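Dihydrodipicolinate synthase (Bacillus clausii KSM-K16, PDB 3E96) probably acts as a 4-hydroxy-tetrahydrodipicolinate synthase, a TIM-barrel lyase of the DapA family that would work through a Schiff base with pyruvate. Local coordinates at residues I133-D137 and L160-V164; N171-A177 and F202-A208. Numbering follows the deposited sequence.

Contact 1: residues I133-D137 and L160-V164; sequences IEALD and LQNLV
In this TIM barrel the C-terminal end of helix 122-136 packs against the turn that leads into strand 163-168, at the N-terminal rim of the barrel. The helix closes with Asp-137 N bonded to Ile-133 O (3.0 Å), and Asp-137 then turns to positive phi (49°/53°). Across the contact, residues 160-163 form a type I beta turn, with Leu-163 N on Leu-160 O at 3.1 Å. Leu-160 (chi1 m, chi2 t) points toward the helix; its CD1 lies 3.9 Å from CD1 of Ile-133, and its CD2 3.9 Å from OE2 of Glu-134. Asn-162 puts its CB 3.9 Å from Ile-133 CG2, and its CA is 6.5 Å from that of Asp-137. Leu-163 (t, p) begins the strand and also touches Val-142 of the adjacent strand. The m, t rotamer of Ile-133 extends between the two leucines, setting its CD1 also 3.9 Å from Leu-163 CD1.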
loop_
_atom_site.group_PDB
_atom_site.type_symbol
_atom_site.label_atom_id
_atom_site.label_comp_id
_atom_site.label_asym_id
_atom_site.label_seq_id
_atom_site.Cartn_x
_atom_site.Cartn_y
_atom_site.Cartn_z
ATOM N N ILE B 133 -9.589 7.415 -14.980
ATOM C CA ILE B 133 -10.474 8.547 -15.232
ATOM C C ILE B 133 -11.154 8.428 -16.598
ATOM O O ILE B 133 -12.359 8.643 -16.716
ATOM C CB ILE B 133 -9.698 9.883 -15.156
ATOM C CG1 ILE B 133 -9.204 10.102 -13.721
ATOM C CG2 ILE B 133 -10.590 11.044 -15.587
ATOM C CD1 ILE B 133 -8.319 11.313 -13.556
ATOM N N GLU B 134 -10.391 8.075 -17.626
ATOM C CA GLU B 134 -10.975 7.946 -18.957
ATOM C C GLU B 134 -11.982 6.804 -19.037
ATOM O O GLU B 134 -13.027 6.937 -19.675
ATOM C CB GLU B 134 -9.879 7.761 -20.014
ATOM C CG GLU B 134 -8.881 8.911 -20.055
ATOM C CD GLU B 134 -8.008 8.905 -21.299
ATOM O OE1 GLU B 134 -7.542 7.820 -21.702
ATOM O OE2 GLU B 134 -7.773 9.991 -21.868
ATOM N N ALA B 135 -11.680 5.687 -18.381
ATOM C CA ALA B 135 -12.579 4.538 -18.391
ATOM C C ALA B 135 -13.885 4.834 -17.659
ATOM O O ALA B 135 -14.965 4.433 -18.102
ATOM C CB ALA B 135 -11.893 3.325 -17.762
ATOM N N LEU B 136 -13.794 5.542 -16.538
ATOM C CA LEU B 136 -14.983 5.856 -15.755
ATOM C C LEU B 136 -15.853 6.955 -16.347
ATOM O O LEU B 136 -17.078 6.905 -16.226
ATOM C CB LEU B 136 -14.595 6.244 -14.325
ATOM C CG LEU B 136 -14.054 5.129 -13.425
ATOM C CD1 LEU B 136 -13.677 5.715 -12.066
ATOM C CD2 LEU B 136 -15.108 4.033 -13.260
ATOM N N ASP B 137 -15.224 7.946 -16.974
ATOM C CA ASP B 137 -15.962 9.063 -17.559
ATOM C C ASP B 137 -16.937 9.564 -16.492
ATOM O O ASP B 137 -18.143 9.680 -16.722
ATOM C CB ASP B 137 -16.716 8.590 -18.806
ATOM C CG ASP B 137 -17.371 9.732 -19.563
ATOM O OD1 ASP B 137 -16.704 10.766 -19.774
ATOM O OD2 ASP B 137 -18.549 9.588 -19.957
ATOM N N LEU B 160 -7.704 16.658 -18.456
ATOM C CA LEU B 160 -8.824 15.723 -18.440
ATOM C C LEU B 160 -10.091 16.400 -17.944
ATOM O O LEU B 160 -10.129 16.955 -16.846
ATOM C CB LEU B 160 -8.500 14.510 -17.563
ATOM C CG LEU B 160 -7.377 13.609 -18.076
ATOM C CD1 LEU B 160 -7.049 12.553 -17.019
ATOM C CD2 LEU B 160 -7.790 12.957 -19.400
ATOM N N GLN B 161 -11.132 16.353 -18.769
ATOM C CA GLN B 161 -12.408 16.965 -18.424
ATOM C C GLN B 161 -12.977 16.480 -17.097
ATOM O O GLN B 161 -13.556 17.260 -16.342
ATOM C CB GLN B 161 -13.425 16.701 -19.537
ATOM C CG GLN B 161 -13.252 17.614 -20.732
ATOM C CD GLN B 161 -13.606 19.053 -20.408
ATOM O OE1 GLN B 161 -13.224 19.976 -21.127
ATOM N NE2 GLN B 161 -14.353 19.250 -19.325
ATOM N N ASN B 162 -12.813 15.195 -16.807
ATOM C CA ASN B 162 -13.356 14.652 -15.574
ATOM C C ASN B 162 -12.481 14.749 -14.333
ATOM O O ASN B 162 -12.864 14.264 -13.271
ATOM C CB ASN B 162 -13.812 13.213 -15.806
ATOM C CG ASN B 162 -15.112 13.148 -16.579
ATOM O OD1 ASN B 162 -15.275 12.333 -17.487
ATOM N ND2 ASN B 162 -16.055 14.011 -16.212
ATOM N N LEU B 163 -11.305 15.357 -14.453
ATOM C CA LEU B 163 -10.464 15.535 -13.272
ATOM C C LEU B 163 -10.968 16.849 -12.682
ATOM O O LEU B 163 -10.701 17.928 -13.226
ATOM C CB LEU B 163 -8.982 15.656 -13.640
ATOM C CG LEU B 163 -8.072 15.867 -12.420
ATOM C CD1 LEU B 163 -8.116 14.629 -11.532
ATOM C CD2 LEU B 163 -6.652 16.142 -12.863
ATOM N N VAL B 164 -11.713 16.760 -11.584
ATOM C CA VAL B 164 -12.283 17.951 -10.968
ATOM C C VAL B 164 -11.533 18.466 -9.753
ATOM O O VAL B 164 -11.813 19.562 -9.271
ATOM C CB VAL B 164 -13.761 17.718 -10.567
ATOM C CG1 VAL B 164 -14.580 17.373 -11.797
ATOM C CG2 VAL B 164 -13.860 16.602 -9.538
#

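Contact 2: residues N171-A177 and F202-A208; sequences NDLPRFA and FFWHAGA
Two successive barrel helices, 173-180 and 200-206, pack here in the same general direction: the axes of their 173-177 and 202-206 segments approach to 9.6 Å and cross at -36°. Asn-171, in the loop leaving strand 163-168, brings OD1 to 3.5 Å from Phe-203 CE1 while that oxygen hydrogen-bonds to Thr-195. Asp-172 is the N-cap, its OD1 accepting from Arg-175 N at 3.1 Å. The end of Leu-173 (m, m) comes up to the partner helix, its CD1 3.6 Å from Phe-202 O and 4.0 Å from Phe-203 CD1. The CA-to-CB bond of Phe-176 (chi1 t) points toward the partner helix. Phe-203 CD2 lies over one face of the Phe-176 ring, the centroids 4.8 Å apart and the planes at 35°, while Ala-206 CB, 3.8 Å from Phe-176 CD2, sits at its edge. Phe-176 CZ is 3.7 Å from Ala-208 CB, beyond the Schellman motif in which Gly-207, with positive phi, ends the second helix. Ala-177 and Ala-206 form the nearest CA pair, 5.1 Å, with their CB atoms 4.1 Å apart. Tyr-168 of strand 163-168 meets both Phe-176 and Phe-203 from the barrel side, and Trp-204 packs on helix 220-231, the next in the ring.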
loop_
_atom_site.group_PDB
_atom_site.type_symbol
_atom_site.label_atom_id
_atom_site.label_comp_id
_atom_site.label_asym_id
_atom_site.label_seq_id
_atom_site.Cartn_x
_atom_site.Cartn_y
_atom_site.Cartn_z
ATOM N N ASN B 171 3.440 17.487 1.988
ATOM C CA ASN B 171 3.596 18.707 2.770
ATOM C C ASN B 171 4.848 19.486 2.423
ATOM O O ASN B 171 5.704 19.745 3.267
ATOM C CB ASN B 171 3.545 18.380 4.265
ATOM C CG ASN B 171 2.173 17.887 4.694
ATOM O OD1 ASN B 171 1.149 18.387 4.214
ATOM N ND2 ASN B 171 2.140 16.911 5.598
ATOM N N ASP B 172 4.925 19.864 1.155
ATOM C CA ASP B 172 6.039 20.627 0.621
ATOM C C ASP B 172 5.367 21.869 0.046
ATOM O O ASP B 172 4.858 21.840 -1.075
ATOM C CB ASP B 172 6.718 19.820 -0.486
ATOM C CG ASP B 172 7.986 20.472 -0.989
ATOM O OD1 ASP B 172 7.999 21.708 -1.129
ATOM O OD2 ASP B 172 8.964 19.745 -1.257
ATOM N N LEU B 173 5.339 22.950 0.823
ATOM C CA LEU B 173 4.673 24.173 0.386
ATOM C C LEU B 173 5.196 24.781 -0.917
ATOM O O LEU B 173 4.401 25.183 -1.767
ATOM C CB LEU B 173 4.674 25.209 1.519
ATOM C CG LEU B 173 3.642 24.968 2.638
ATOM C CD1 LEU B 173 2.234 25.054 2.075
ATOM C CD2 LEU B 173 3.858 23.612 3.275
ATOM N N PRO B 174 6.527 24.877 -1.094
ATOM C CA PRO B 174 7.004 25.453 -2.359
ATOM C C PRO B 174 6.521 24.622 -3.545
ATOM O O PRO B 174 6.137 25.170 -4.577
ATOM C CB PRO B 174 8.525 25.423 -2.203
ATOM C CG PRO B 174 8.696 25.650 -0.726
ATOM C CD PRO B 174 7.643 24.713 -0.143
ATOM N N ARG B 175 6.533 23.296 -3.399
ATOM C CA ARG B 175 6.063 22.427 -4.478
ATOM C C ARG B 175 4.589 22.668 -4.758
ATOM O O ARG B 175 4.178 22.807 -5.912
ATOM C CB ARG B 175 6.247 20.948 -4.126
ATOM C CG ARG B 175 7.615 20.385 -4.428
ATOM C CD ARG B 175 7.656 18.883 -4.142
ATOM N NE ARG B 175 6.891 18.086 -5.104
ATOM C CZ ARG B 175 6.998 16.762 -5.214
ATOM N NH1 ARG B 175 7.829 16.099 -4.418
ATOM N NH2 ARG B 175 6.307 16.102 -6.135
ATOM N N PHE B 176 3.787 22.704 -3.698
ATOM C CA PHE B 176 2.356 22.917 -3.850
ATOM C C PHE B 176 2.059 24.270 -4.496
ATOM O O PHE B 176 1.281 24.354 -5.447
ATOM C CB PHE B 176 1.649 22.815 -2.490
ATOM C CG PHE B 176 0.178 23.126 -2.552
ATOM C CD1 PHE B 176 -0.687 22.319 -3.283
ATOM C CD2 PHE B 176 -0.327 24.266 -1.939
ATOM C CE1 PHE B 176 -2.036 22.649 -3.407
ATOM C CE2 PHE B 176 -1.670 24.607 -2.055
ATOM C CZ PHE B 176 -2.528 23.798 -2.793
ATOM N N ALA B 177 2.689 25.329 -3.995
ATOM C CA ALA B 177 2.457 26.662 -4.548
ATOM C C ALA B 177 2.796 26.731 -6.037
ATOM O O ALA B 177 2.109 27.409 -6.809
ATOM C CB ALA B 177 3.269 27.700 -3.779
ATOM N N PHE B 202 -1.530 26.804 5.996
ATOM C CA PHE B 202 -0.375 26.997 5.130
ATOM C C PHE B 202 -0.724 26.734 3.664
ATOM O O PHE B 202 -0.332 27.496 2.778
ATOM C CB PHE B 202 0.749 26.083 5.604
ATOM C CG PHE B 202 1.070 26.246 7.069
ATOM C CD1 PHE B 202 1.842 27.319 7.512
ATOM C CD2 PHE B 202 0.554 25.355 8.009
ATOM C CE1 PHE B 202 2.096 27.510 8.870
ATOM C CE2 PHE B 202 0.800 25.534 9.379
ATOM C CZ PHE B 202 1.572 26.614 9.810
ATOM N N PHE B 203 -1.454 25.656 3.409
ATOM C CA PHE B 203 -1.869 25.338 2.047
ATOM C C PHE B 203 -2.812 26.423 1.536
ATOM O O PHE B 203 -2.744 26.812 0.371
ATOM C CB PHE B 203 -2.606 23.993 1.994
ATOM C CG PHE B 203 -1.709 22.802 1.869
ATOM C CD1 PHE B 203 -0.786 22.498 2.865
ATOM C CD2 PHE B 203 -1.803 21.963 0.756
ATOM C CE1 PHE B 203 0.033 21.372 2.759
ATOM C CE2 PHE B 203 -0.991 20.835 0.637
ATOM C CZ PHE B 203 -0.068 20.538 1.642
ATOM N N TRP B 204 -3.694 26.909 2.408
ATOM C CA TRP B 204 -4.660 27.933 2.009
ATOM C C TRP B 204 -3.955 29.177 1.486
ATOM O O TRP B 204 -4.314 29.706 0.432
ATOM C CB TRP B 204 -5.572 28.298 3.186
ATOM C CG TRP B 204 -6.809 29.043 2.774
ATOM C CD1 TRP B 204 -6.927 30.384 2.543
ATOM C CD2 TRP B 204 -8.099 28.475 2.511
ATOM N NE1 TRP B 204 -8.213 30.687 2.153
ATOM C CE2 TRP B 204 -8.952 29.532 2.124
ATOM C CE3 TRP B 204 -8.615 27.173 2.565
ATOM C CZ2 TRP B 204 -10.298 29.326 1.791
ATOM C CZ3 TRP B 204 -9.954 26.969 2.234
ATOM C CH2 TRP B 204 -10.777 28.041 1.853
ATOM N N HIS B 205 -2.951 29.637 2.228
ATOM C CA HIS B 205 -2.176 30.809 1.835
ATOM C C HIS B 205 -1.503 30.576 0.481
ATOM O O HIS B 205 -1.346 31.505 -0.315
ATOM C CB HIS B 205 -1.108 31.110 2.891
ATOM C CG HIS B 205 -0.105 32.135 2.464
ATOM N ND1 HIS B 205 -0.420 33.467 2.305
ATOM C CD2 HIS B 205 1.205 32.018 2.140
ATOM C CE1 HIS B 205 0.652 34.127 1.901
ATOM N NE2 HIS B 205 1.651 33.270 1.794
ATOM N N ALA B 206 -1.116 29.331 0.226
ATOM C CA ALA B 206 -0.447 28.968 -1.019
ATOM C C ALA B 206 -1.373 28.682 -2.207
ATOM O O ALA B 206 -0.893 28.475 -3.326
ATOM C CB ALA B 206 0.477 27.772 -0.779
ATOM N N GLY B 207 -2.684 28.650 -1.982
ATOM C CA GLY B 207 -3.591 28.416 -3.098
ATOM C C GLY B 207 -4.717 27.409 -2.929
ATOM O O GLY B 207 -5.609 27.337 -3.777
ATOM N N ALA B 208 -4.690 26.627 -1.855
ATOM C CA ALA B 208 -5.740 25.633 -1.633
ATOM C C ALA B 208 -7.038 26.326 -1.225
ATOM O O ALA B 208 -7.007 27.362 -0.564
ATOM C CB ALA B 208 -5.312 24.649 -0.547
#

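Overall arrangement
Contacts 1 and 2 illustrate how one barrel joins its parts differently from place to place. They are in series along the chain, with strand 163-168 leading from the turn of contact 1 to helix 173-180 of contact 2; their centres are 25 Å apart and their nearest atoms about 11 Å, so they do not touch. Both are partly buried, but contact 1 is a small helix-to-turn junction of aliphatic side chains and Asn-162, fringed by exposed Glu-134 and Asp-137, whereas contact 2 is a larger helix-to-helix interface, rich in aromatic rings and without exposed touching residues. Side chain to side chain, Asn-171 is about 8 Å and Leu-163 about 10 Å from Tyr-143, a predicted active-site residue.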